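Local coordinates for SusD family protein (Bacteroides uniformis, PDB 7KV1), which probably binds beta-glucans at the cell surface of a human gut bacterium, as a surface glycan-binding protein of the SusD family, at residues A[407-412]-A[460-465]; A[232-237]-A[257-262]; A[415-420]-A[453-458]. All blocks are in the same frame, centred on the assembly; numbering follows the deposited sequence.

Contact 1: A[407-412]-A[460-465]. With NCO (cobalt hexammine(III)), chain C.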
loop_
_atom_site.group_PDB
_atom_site.type_symbol
_atom_site.label_atom_id
_atom_site.label_comp_id
_atom_site.label_asym_id
_atom_site.label_seq_id
_atom_site.Cartn_x
_atom_site.Cartn_y
_atom_site.Cartn_z
ATOM N N ARG A 407 -6.220 -7.009 -2.122
ATOM C CA ARG A 407 -6.820 -8.030 -3.015
ATOM C C ARG A 407 -6.854 -9.390 -2.298
ATOM O O ARG A 407 -5.965 -9.696 -1.501
ATOM C CB ARG A 407 -5.992 -8.167 -4.297
ATOM C CG ARG A 407 -5.887 -6.873 -5.076
ATOM C CD ARG A 407 -5.383 -7.149 -6.456
ATOM N NE ARG A 407 -3.955 -7.312 -6.625
ATOM C CZ ARG A 407 -3.331 -8.437 -6.983
ATOM N NH1 ARG A 407 -3.984 -9.581 -7.074
ATOM N NH2 ARG A 407 -2.027 -8.409 -7.235
ATOM N N TYR A 408 -7.791 -10.231 -2.668
ATOM C CA TYR A 408 -7.912 -11.595 -2.109
ATOM C C TYR A 408 -6.657 -12.439 -2.435
ATOM O O TYR A 408 -6.436 -13.402 -1.682
ATOM C CB TYR A 408 -9.222 -12.217 -2.593
ATOM C CG TYR A 408 -9.496 -13.629 -2.150
ATOM C CD1 TYR A 408 -9.851 -13.924 -0.840
ATOM C CD2 TYR A 408 -9.399 -14.676 -3.046
ATOM C CE1 TYR A 408 -10.121 -15.225 -0.451
ATOM C CE2 TYR A 408 -9.693 -15.980 -2.679
ATOM C CZ TYR A 408 -10.026 -16.258 -1.372
ATOM O OH TYR A 408 -10.299 -17.537 -1.003
ATOM N N ALA A 409 -5.858 -12.122 -3.465
ATOM C CA ALA A 409 -4.548 -12.795 -3.682
ATOM C C ALA A 409 -3.688 -12.640 -2.418
ATOM O O ALA A 409 -3.071 -13.621 -1.967
ATOM C CB ALA A 409 -3.833 -12.289 -4.918
ATOM N N GLU A 410 -3.729 -11.459 -1.796
ATOM C CA GLU A 410 -2.962 -11.177 -0.568
ATOM C C GLU A 410 -3.553 -11.928 0.638
ATOM O O GLU A 410 -2.780 -12.374 1.504
ATOM C CB GLU A 410 -2.848 -9.663 -0.369
ATOM C CG GLU A 410 -1.847 -9.316 0.684
ATOM C CD GLU A 410 -1.586 -7.851 0.965
ATOM O OE1 GLU A 410 -2.260 -6.965 0.385
ATOM O OE2 GLU A 410 -0.614 -7.613 1.703
ATOM N N THR A 411 -4.874 -12.090 0.711
ATOM C CA THR A 411 -5.525 -12.975 1.716
ATOM C C THR A 411 -4.894 -14.373 1.634
ATOM O O THR A 411 -4.464 -14.898 2.682
ATOM C CB THR A 411 -7.047 -13.005 1.529
ATOM O OG1 THR A 411 -7.552 -11.670 1.367
ATOM C CG2 THR A 411 -7.717 -13.720 2.678
ATOM N N LEU A 412 -4.802 -14.953 0.432
ATOM C CA LEU A 412 -4.329 -16.352 0.268
ATOM C C LEU A 412 -2.854 -16.410 0.668
ATOM O O LEU A 412 -2.489 -17.318 1.441
ATOM C CB LEU A 412 -4.555 -16.820 -1.177
ATOM C CG LEU A 412 -6.012 -17.063 -1.581
ATOM C CD1 LEU A 412 -6.126 -17.127 -3.091
ATOM C CD2 LEU A 412 -6.588 -18.343 -0.962
ATOM N N LEU A 460 6.140 -11.606 -7.185
ATOM C CA LEU A 460 5.576 -11.767 -8.543
ATOM C C LEU A 460 4.170 -11.147 -8.612
ATOM O O LEU A 460 3.782 -10.582 -9.683
ATOM C CB LEU A 460 5.566 -13.247 -8.929
ATOM C CG LEU A 460 6.926 -13.942 -9.002
ATOM C CD1 LEU A 460 6.736 -15.448 -9.204
ATOM C CD2 LEU A 460 7.764 -13.388 -10.141
ATOM N N GLU A 461 3.405 -11.239 -7.536
ATOM C CA GLU A 461 1.957 -10.948 -7.550
ATOM C C GLU A 461 1.711 -9.438 -7.455
ATOM O O GLU A 461 0.707 -8.995 -8.019
ATOM C CB GLU A 461 1.272 -11.719 -6.428
ATOM C CG GLU A 461 -0.245 -11.575 -6.344
ATOM C CD GLU A 461 -1.022 -12.188 -7.491
ATOM O OE1 GLU A 461 -0.457 -13.065 -8.146
ATOM O OE2 GLU A 461 -2.206 -11.776 -7.716
ATOM N N PHE A 462 2.581 -8.689 -6.778
ATOM C CA PHE A 462 2.248 -7.331 -6.280
ATOM C C PHE A 462 3.176 -6.248 -6.843
ATOM O O PHE A 462 3.264 -5.161 -6.252
ATOM C CB PHE A 462 2.218 -7.352 -4.754
ATOM C CG PHE A 462 1.137 -8.235 -4.194
ATOM C CD1 PHE A 462 -0.201 -8.011 -4.488
ATOM C CD2 PHE A 462 1.457 -9.283 -3.357
ATOM C CE1 PHE A 462 -1.178 -8.862 -4.013
ATOM C CE2 PHE A 462 0.471 -10.108 -2.833
ATOM C CZ PHE A 462 -0.845 -9.897 -3.174
ATOM N N VAL A 463 3.831 -6.492 -7.969
ATOM C CA VAL A 463 4.717 -5.459 -8.578
ATOM C C VAL A 463 3.894 -4.182 -8.780
ATOM O O VAL A 463 2.854 -4.248 -9.404
ATOM C CB VAL A 463 5.402 -5.922 -9.875
ATOM C CG1 VAL A 463 6.176 -4.788 -10.526
ATOM C CG2 VAL A 463 6.292 -7.121 -9.636
ATOM N N GLY A 464 4.372 -3.067 -8.232
ATOM C CA GLY A 464 3.779 -1.740 -8.444
ATOM C C GLY A 464 2.623 -1.477 -7.496
ATOM O O GLY A 464 1.945 -0.432 -7.676
ATOM N N GLU A 465 2.419 -2.350 -6.506
ATOM C CA GLU A 465 1.296 -2.228 -5.538
ATOM C C GLU A 465 1.799 -1.871 -4.136
ATOM O O GLU A 465 0.984 -1.898 -3.195
ATOM C CB GLU A 465 0.490 -3.536 -5.555
ATOM C CG GLU A 465 -0.169 -3.814 -6.888
ATOM C CD GLU A 465 -1.053 -5.044 -6.867
ATOM O OE1 GLU A 465 -2.105 -5.032 -6.189
ATOM O OE2 GLU A 465 -0.679 -6.014 -7.541
HETATM CO CO NCO C . -14.027 -19.361 -1.973
HETATM N N1 NCO C . -15.706 -18.353 -2.415
HETATM N N2 NCO C . -12.422 -20.370 -1.348
HETATM N N3 NCO C . -14.575 -20.978 -3.135
HETATM N N4 NCO C . -14.953 -20.145 -0.420
HETATM N N5 NCO C . -13.428 -17.790 -0.816
HETATM N N6 NCO C . -13.086 -18.610 -3.542
#
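Arg407 reaches across to both Glu461 and Glu465 from the N-cap position of helix 408-420, forming a buried salt-bridge network. Its chain bends about the CG-CD bond (chi3 -81°), and the guanidinium grips Glu465 side-on. NE meets OE1 of Glu465 at 3.0 Å in a nearly straight bond, and NH2 meets OE2 of Glu465 at 2.8 Å; both oxygens use syn lone pairs, and guanidinium and carboxylate are nearly coplanar. NH1 takes OE2 of Glu461 at 2.9 Å on the anti lone pair and also pairs with Glu285, while CE1 of Phe462 lies over one guanidinium face. An alanine here would probably leave the Glu461 and Glu465 carboxylates without their shared cation and uncover the Phe462 ring. Tyr408 turns away, CG anti to the backbone N (chi1 178°), and its OH accepts a bond from ammine N5 of the cobalt hexammine at 3.1 Å. Ala409 sets CB 3.3 Å from OE2 of Glu461, its backbone C at the edge of the Phe462 ring. Glu410 brings CB to 3.5 Å from CZ of Phe462, its carboxylate going to Lys467. A type II beta turn from Phe462 carries Glu465 toward the arginine. Arg353 and Arg440 also bind Glu461, and Lys380 binds Glu465. Strand 403-407, paired antiparallel with 286-290, runs into helix 408-420, which packs against helices 250-262 and 429-440.

Contact 2: A[232-237]-A[257-262]. With NCO (cobalt hexammine(III)), chain C.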
loop_
_atom_site.group_PDB
_atom_site.type_symbol
_atom_site.label_atom_id
_atom_site.label_comp_id
_atom_site.label_asym_id
_atom_site.label_seq_id
_atom_site.Cartn_x
_atom_site.Cartn_y
_atom_site.Cartn_z
ATOM N N MET A 232 -11.662 -5.533 5.233
ATOM C CA MET A 232 -10.518 -4.599 5.119
ATOM C C MET A 232 -9.771 -4.583 6.454
ATOM O O MET A 232 -8.527 -4.552 6.428
ATOM C CB MET A 232 -10.971 -3.199 4.706
ATOM C CG MET A 232 -9.840 -2.202 4.656
ATOM S SD MET A 232 -9.787 -1.196 6.140
ATOM C CE MET A 232 -8.582 0.048 5.674
ATOM N N ALA A 233 -10.509 -4.615 7.570
ATOM C CA ALA A 233 -9.983 -4.633 8.952
ATOM C C ALA A 233 -9.096 -5.865 9.159
ATOM O O ALA A 233 -7.987 -5.747 9.756
ATOM C CB ALA A 233 -11.125 -4.603 9.955
ATOM N N TYR A 234 -9.588 -7.030 8.747
ATOM C CA TYR A 234 -8.811 -8.298 8.790
ATOM C C TYR A 234 -7.462 -8.147 8.050
ATOM O O TYR A 234 -6.449 -8.651 8.514
ATOM C CB TYR A 234 -9.625 -9.451 8.186
ATOM C CG TYR A 234 -10.844 -9.880 8.961
ATOM C CD1 TYR A 234 -11.094 -9.449 10.255
ATOM C CD2 TYR A 234 -11.710 -10.814 8.423
ATOM C CE1 TYR A 234 -12.225 -9.856 10.948
ATOM C CE2 TYR A 234 -12.826 -11.256 9.117
ATOM C CZ TYR A 234 -13.084 -10.779 10.390
ATOM O OH TYR A 234 -14.183 -11.237 11.068
ATOM N N MET A 235 -7.455 -7.492 6.895
ATOM C CA MET A 235 -6.244 -7.325 6.054
ATOM C C MET A 235 -5.283 -6.352 6.746
ATOM O O MET A 235 -4.081 -6.584 6.727
ATOM C CB MET A 235 -6.638 -6.870 4.644
ATOM C CG MET A 235 -7.434 -7.960 3.896
ATOM S SD MET A 235 -6.500 -9.529 3.680
ATOM C CE MET A 235 -5.252 -9.071 2.481
ATOM N N VAL A 236 -5.790 -5.304 7.369
ATOM C CA VAL A 236 -4.915 -4.367 8.135
ATOM C C VAL A 236 -4.316 -5.142 9.314
ATOM O O VAL A 236 -3.093 -5.026 9.598
ATOM C CB VAL A 236 -5.683 -3.121 8.604
ATOM C CG1 VAL A 236 -4.788 -2.273 9.501
ATOM C CG2 VAL A 236 -6.188 -2.295 7.431
ATOM N N TYR A 237 -5.150 -5.941 9.977
ATOM C CA TYR A 237 -4.733 -6.720 11.169
ATOM C C TYR A 237 -3.555 -7.616 10.754
ATOM O O TYR A 237 -2.524 -7.569 11.409
ATOM C CB TYR A 237 -5.904 -7.508 11.757
ATOM C CG TYR A 237 -5.575 -8.224 13.039
ATOM C CD1 TYR A 237 -5.670 -7.560 14.249
ATOM C CD2 TYR A 237 -5.125 -9.528 13.055
ATOM C CE1 TYR A 237 -5.376 -8.178 15.442
ATOM C CE2 TYR A 237 -4.829 -10.165 14.239
ATOM C CZ TYR A 237 -5.001 -9.504 15.441
ATOM O OH TYR A 237 -4.704 -10.107 16.622
ATOM N N MET A 257 -7.884 -14.475 8.106
ATOM C CA MET A 257 -7.645 -14.818 6.684
ATOM C C MET A 257 -8.532 -16.014 6.293
ATOM O O MET A 257 -9.190 -15.912 5.247
ATOM C CB MET A 257 -6.172 -15.100 6.398
ATOM C CG MET A 257 -5.277 -13.925 6.708
ATOM S SD MET A 257 -5.595 -12.446 5.754
ATOM C CE MET A 257 -6.735 -11.539 6.802
ATOM N N LYS A 258 -8.602 -17.068 7.113
ATOM C CA LYS A 258 -9.449 -18.265 6.829
ATOM C C LYS A 258 -10.937 -17.919 6.815
ATOM O O LYS A 258 -11.648 -18.559 6.040
ATOM C CB LYS A 258 -9.153 -19.386 7.822
ATOM C CG LYS A 258 -7.842 -20.078 7.500
ATOM C CD LYS A 258 -7.303 -20.935 8.608
ATOM C CE LYS A 258 -8.011 -22.257 8.768
ATOM N NZ LYS A 258 -7.265 -23.028 9.788
ATOM N N GLU A 259 -11.403 -16.935 7.591
ATOM C CA GLU A 259 -12.811 -16.480 7.454
ATOM C C GLU A 259 -13.027 -15.951 6.032
ATOM O O GLU A 259 -14.103 -16.156 5.512
ATOM C CB GLU A 259 -13.194 -15.337 8.394
ATOM C CG GLU A 259 -13.102 -15.687 9.855
ATOM C CD GLU A 259 -13.584 -14.549 10.750
ATOM O OE1 GLU A 259 -14.613 -13.915 10.419
ATOM O OE2 GLU A 259 -12.905 -14.293 11.766
ATOM N N LEU A 260 -12.083 -15.199 5.458
ATOM C CA LEU A 260 -12.289 -14.636 4.101
ATOM C C LEU A 260 -12.205 -15.777 3.082
ATOM O O LEU A 260 -12.988 -15.768 2.135
ATOM C CB LEU A 260 -11.234 -13.556 3.821
ATOM C CG LEU A 260 -11.324 -12.327 4.718
ATOM C CD1 LEU A 260 -10.276 -11.312 4.323
ATOM C CD2 LEU A 260 -12.730 -11.741 4.710
ATOM N N ILE A 261 -11.256 -16.700 3.261
ATOM C CA ILE A 261 -11.100 -17.903 2.387
ATOM C C ILE A 261 -12.361 -18.790 2.507
ATOM O O ILE A 261 -12.732 -19.404 1.509
ATOM C CB ILE A 261 -9.781 -18.618 2.736
ATOM C CG1 ILE A 261 -8.581 -17.721 2.424
ATOM C CG2 ILE A 261 -9.646 -19.946 2.028
ATOM C CD1 ILE A 261 -7.296 -18.192 3.028
ATOM N N ASP A 262 -13.003 -18.864 3.672
ATOM C CA ASP A 262 -14.214 -19.704 3.892
ATOM C C ASP A 262 -15.469 -18.981 3.409
ATOM O O ASP A 262 -16.514 -19.620 3.324
ATOM C CB ASP A 262 -14.365 -20.100 5.358
ATOM C CG ASP A 262 -13.314 -21.100 5.804
ATOM O OD1 ASP A 262 -12.654 -21.688 4.926
ATOM O OD2 ASP A 262 -13.135 -21.248 7.015
HETATM CO CO NCO C . -14.027 -19.361 -1.973
HETATM N N1 NCO C . -15.706 -18.353 -2.415
HETATM N N2 NCO C . -12.422 -20.370 -1.348
HETATM N N3 NCO C . -14.575 -20.978 -3.135
HETATM N N4 NCO C . -14.953 -20.145 -0.420
HETATM N N5 NCO C . -13.428 -17.790 -0.816
HETATM N N6 NCO C . -13.086 -18.610 -3.542
#
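Met235 and Met257 cross at about a right angle, sulfur to sulfur, SD to SD at 3.7 Å, in the dense half of this contact. CB of Met257 points away from the partner helix, but bends at chi2 and chi3 swing its CE back to 3.8 Å from CB of Tyr234 and 3.4 Å from the Tyr234 carbonyl O. Leu260 fills the middle: CD2 of Leu260 sits at the edge of the Tyr234 ring, 4.0 Å from CD2 of Tyr234, and CD1 of Leu260 faces the Met235 sulfur. Helices 230-244 and 250-262 form an antiparallel hairpin here, the segment axes 10.2 Å apart at 141°, consistent with the tetratricopeptide-like helical packing of SusD proteins. On the solvent side contact is sparser. Glu259 is exposed and touches the phenol end of Tyr234, whose OH donates to OE1 of Glu259 at 2.8 Å from the syn side, 35° out of the carboxylate plane. Tyr256 stacks on the Tyr234 ring. Further along 257-262, the Ile261 carbonyl O accepts bonds from three ammines of cobalt hexammine. The sulfur and aliphatic packing needs no charge, whereas the phenol-carboxylate bond beside solvent is probably more sensitive to the ionisation of Glu259.

Contact 3: A[415-420]-A[453-458]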
loop_
_atom_site.group_PDB
_atom_site.type_symbol
_atom_site.label_atom_id
_atom_site.label_comp_id
_atom_site.label_asym_id
_atom_site.label_seq_id
_atom_site.Cartn_x
_atom_site.Cartn_y
_atom_site.Cartn_z
ATOM N N ALA A 415 -2.402 -15.978 4.428
ATOM C CA ALA A 415 -2.812 -17.248 5.080
ATOM C C ALA A 415 -1.715 -18.309 4.899
ATOM O O ALA A 415 -1.347 -18.996 5.877
ATOM C CB ALA A 415 -4.103 -17.679 4.489
ATOM N N ALA A 416 -1.180 -18.460 3.695
ATOM C CA ALA A 416 -0.162 -19.512 3.455
ATOM C C ALA A 416 1.034 -19.243 4.362
ATOM O O ALA A 416 1.501 -20.159 5.044
ATOM C CB ALA A 416 0.214 -19.582 2.005
ATOM N N GLU A 417 1.478 -18.000 4.450
ATOM C CA GLU A 417 2.655 -17.681 5.269
ATOM C C GLU A 417 2.317 -17.917 6.741
ATOM O O GLU A 417 3.158 -18.485 7.443
ATOM C CB GLU A 417 3.119 -16.243 5.023
ATOM C CG GLU A 417 4.199 -15.789 5.974
ATOM C CD GLU A 417 4.734 -14.391 5.711
ATOM O OE1 GLU A 417 4.479 -13.816 4.591
ATOM O OE2 GLU A 417 5.350 -13.861 6.649
ATOM N N LEU A 418 1.156 -17.452 7.208
ATOM C CA LEU A 418 0.822 -17.505 8.640
ATOM C C LEU A 418 0.674 -18.980 9.055
ATOM O O LEU A 418 1.125 -19.343 10.182
ATOM C CB LEU A 418 -0.434 -16.668 8.909
ATOM C CG LEU A 418 -0.261 -15.149 8.845
ATOM C CD1 LEU A 418 -1.602 -14.467 8.739
ATOM C CD2 LEU A 418 0.503 -14.614 10.046
ATOM N N SER A 419 0.130 -19.819 8.172
ATOM C CA SER A 419 -0.000 -21.269 8.423
ATOM C C SER A 419 1.411 -21.831 8.597
ATOM O O SER A 419 1.699 -22.472 9.650
ATOM C CB SER A 419 -0.763 -21.945 7.310
ATOM O OG SER A 419 -0.675 -23.347 7.400
ATOM N N LEU A 420 2.300 -21.578 7.636
ATOM C CA LEU A 420 3.661 -22.141 7.734
ATOM C C LEU A 420 4.343 -21.616 8.991
ATOM O O LEU A 420 5.118 -22.376 9.558
ATOM C CB LEU A 420 4.453 -21.827 6.470
ATOM C CG LEU A 420 3.884 -22.465 5.205
ATOM C CD1 LEU A 420 4.557 -21.878 3.984
ATOM C CD2 LEU A 420 3.995 -23.984 5.251
ATOM N N ASP A 453 8.973 -19.588 -0.527
ATOM C CA ASP A 453 8.105 -19.659 -1.730
ATOM C C ASP A 453 7.014 -18.581 -1.638
ATOM O O ASP A 453 6.697 -17.986 -2.681
ATOM C CB ASP A 453 7.442 -21.035 -1.887
ATOM C CG ASP A 453 8.412 -22.184 -2.136
ATOM O OD1 ASP A 453 9.425 -21.937 -2.843
ATOM O OD2 ASP A 453 8.146 -23.340 -1.618
ATOM N N VAL A 454 6.380 -18.421 -0.473
ATOM C CA VAL A 454 5.296 -17.410 -0.297
ATOM C C VAL A 454 5.902 -16.018 -0.532
ATOM O O VAL A 454 5.327 -15.241 -1.300
ATOM C CB VAL A 454 4.600 -17.517 1.061
ATOM C CG1 VAL A 454 3.455 -16.515 1.175
ATOM C CG2 VAL A 454 4.125 -18.932 1.326
ATOM N N LEU A 455 7.044 -15.694 0.075
ATOM C CA LEU A 455 7.660 -14.360 -0.142
ATOM C C LEU A 455 7.964 -14.163 -1.633
ATOM O O LEU A 455 7.782 -13.021 -2.170
ATOM C CB LEU A 455 8.913 -14.242 0.736
ATOM C CG LEU A 455 8.678 -14.393 2.232
ATOM C CD1 LEU A 455 9.989 -14.252 2.953
ATOM C CD2 LEU A 455 7.649 -13.374 2.750
ATOM N N THR A 456 8.444 -15.192 -2.328
ATOM C CA THR A 456 8.727 -15.062 -3.782
ATOM C C THR A 456 7.426 -14.792 -4.524
ATOM O O THR A 456 7.417 -13.911 -5.401
ATOM C CB THR A 456 9.464 -16.291 -4.328
ATOM O OG1 THR A 456 10.728 -16.280 -3.667
ATOM C CG2 THR A 456 9.598 -16.276 -5.840
ATOM N N GLU A 457 6.362 -15.514 -4.197
ATOM C CA GLU A 457 5.054 -15.350 -4.864
ATOM C C GLU A 457 4.492 -13.936 -4.645
ATOM O O GLU A 457 3.949 -13.350 -5.605
ATOM C CB GLU A 457 4.064 -16.422 -4.426
ATOM C CG GLU A 457 3.003 -16.670 -5.457
ATOM C CD GLU A 457 3.510 -17.276 -6.757
ATOM O OE1 GLU A 457 4.411 -18.140 -6.681
ATOM O OE2 GLU A 457 2.985 -16.877 -7.840
ATOM N N ARG A 458 4.691 -13.365 -3.464
ATOM C CA ARG A 458 4.296 -11.981 -3.159
ATOM C C ARG A 458 5.028 -11.030 -4.115
ATOM O O ARG A 458 4.416 -10.066 -4.543
ATOM C CB ARG A 458 4.582 -11.642 -1.684
ATOM C CG ARG A 458 3.686 -12.363 -0.690
ATOM C CD ARG A 458 4.073 -12.016 0.730
ATOM N NE ARG A 458 3.613 -10.675 0.990
ATOM C CZ ARG A 458 2.396 -10.368 1.446
ATOM N NH1 ARG A 458 1.534 -11.314 1.742
ATOM N NH2 ARG A 458 2.034 -9.118 1.606
HETATM O O HOH W 1 2.254 -13.823 2.917
#
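Val454 carries the apolar core of this contact by splitting its methyls between three residues of helix 408-420. With CG1 anti to the backbone N (chi1 -177°), that methyl lies 3.9 Å from CB of Glu417. CG2 fits between two neighbours one turn apart, 4.0 Å from CB of Ala416 and 4.0 Å from CD1 of Leu420. Beside this patch the extended Glu417 chain reaches toward helix 451-461, and its OE1 comes to 3.7 Å from CD2 of Leu455, which presents one methyl to the carboxylate. No direct hydrogen bond crosses between the segments. Instead, one water joins them: it donates to OE1 of Glu417 at 2.8 Å and accepts from NH1 of Arg458 at 2.9 Å, bridging opposite charges that do not touch.

The segments run antiparallel at 163°, axes 9.8 Å apart, and the CA atoms of Glu417 and Val454 approach to 6.2 Å. Helix 429-440 lies between them in the chain and packs against both: its Ala430 touches Ala416 and Leu420, and its Leu434 touches Val454. Such successive, closely packed helices are consistent with the tetratricopeptide-like architecture of SusD proteins.

Further out, polar and charged residues fix the two polar chains. OE2 of Glu417 pairs with Arg474 and Arg421, while OE1 takes the water. NE of Arg458 is held by Asp471 and its NH1 by Asn414, so the guanidinium that donates to the water is itself anchored. Several positive groups around Glu417 would probably stabilise its charged form in this buried place.

Helix 408-420 joins all three contacts: it supplies a segment to contacts 1 and 3 and packs on the helices of contact 2. Contacts 1 and 2, their centres 14 Å apart, meet at OG1 of Thr411 and SD of Met235 (3.3 Å); both bind the cobalt hexammine, through the Tyr408 hydroxyl and the Ile261 carbonyl. Contact 3 falls within the chain span between the two segments of contact 1, 11 Å from it between centres, tied by a salt bridge from OE2 of Glu410 to NH2 of Arg458 (3.0 Å). It meets contact 2 where CD1 of Ile261 touches CB of Ala415 (3.5 Å), and the Ala416 side chain lies about 13 Å from the bound cobalt complex.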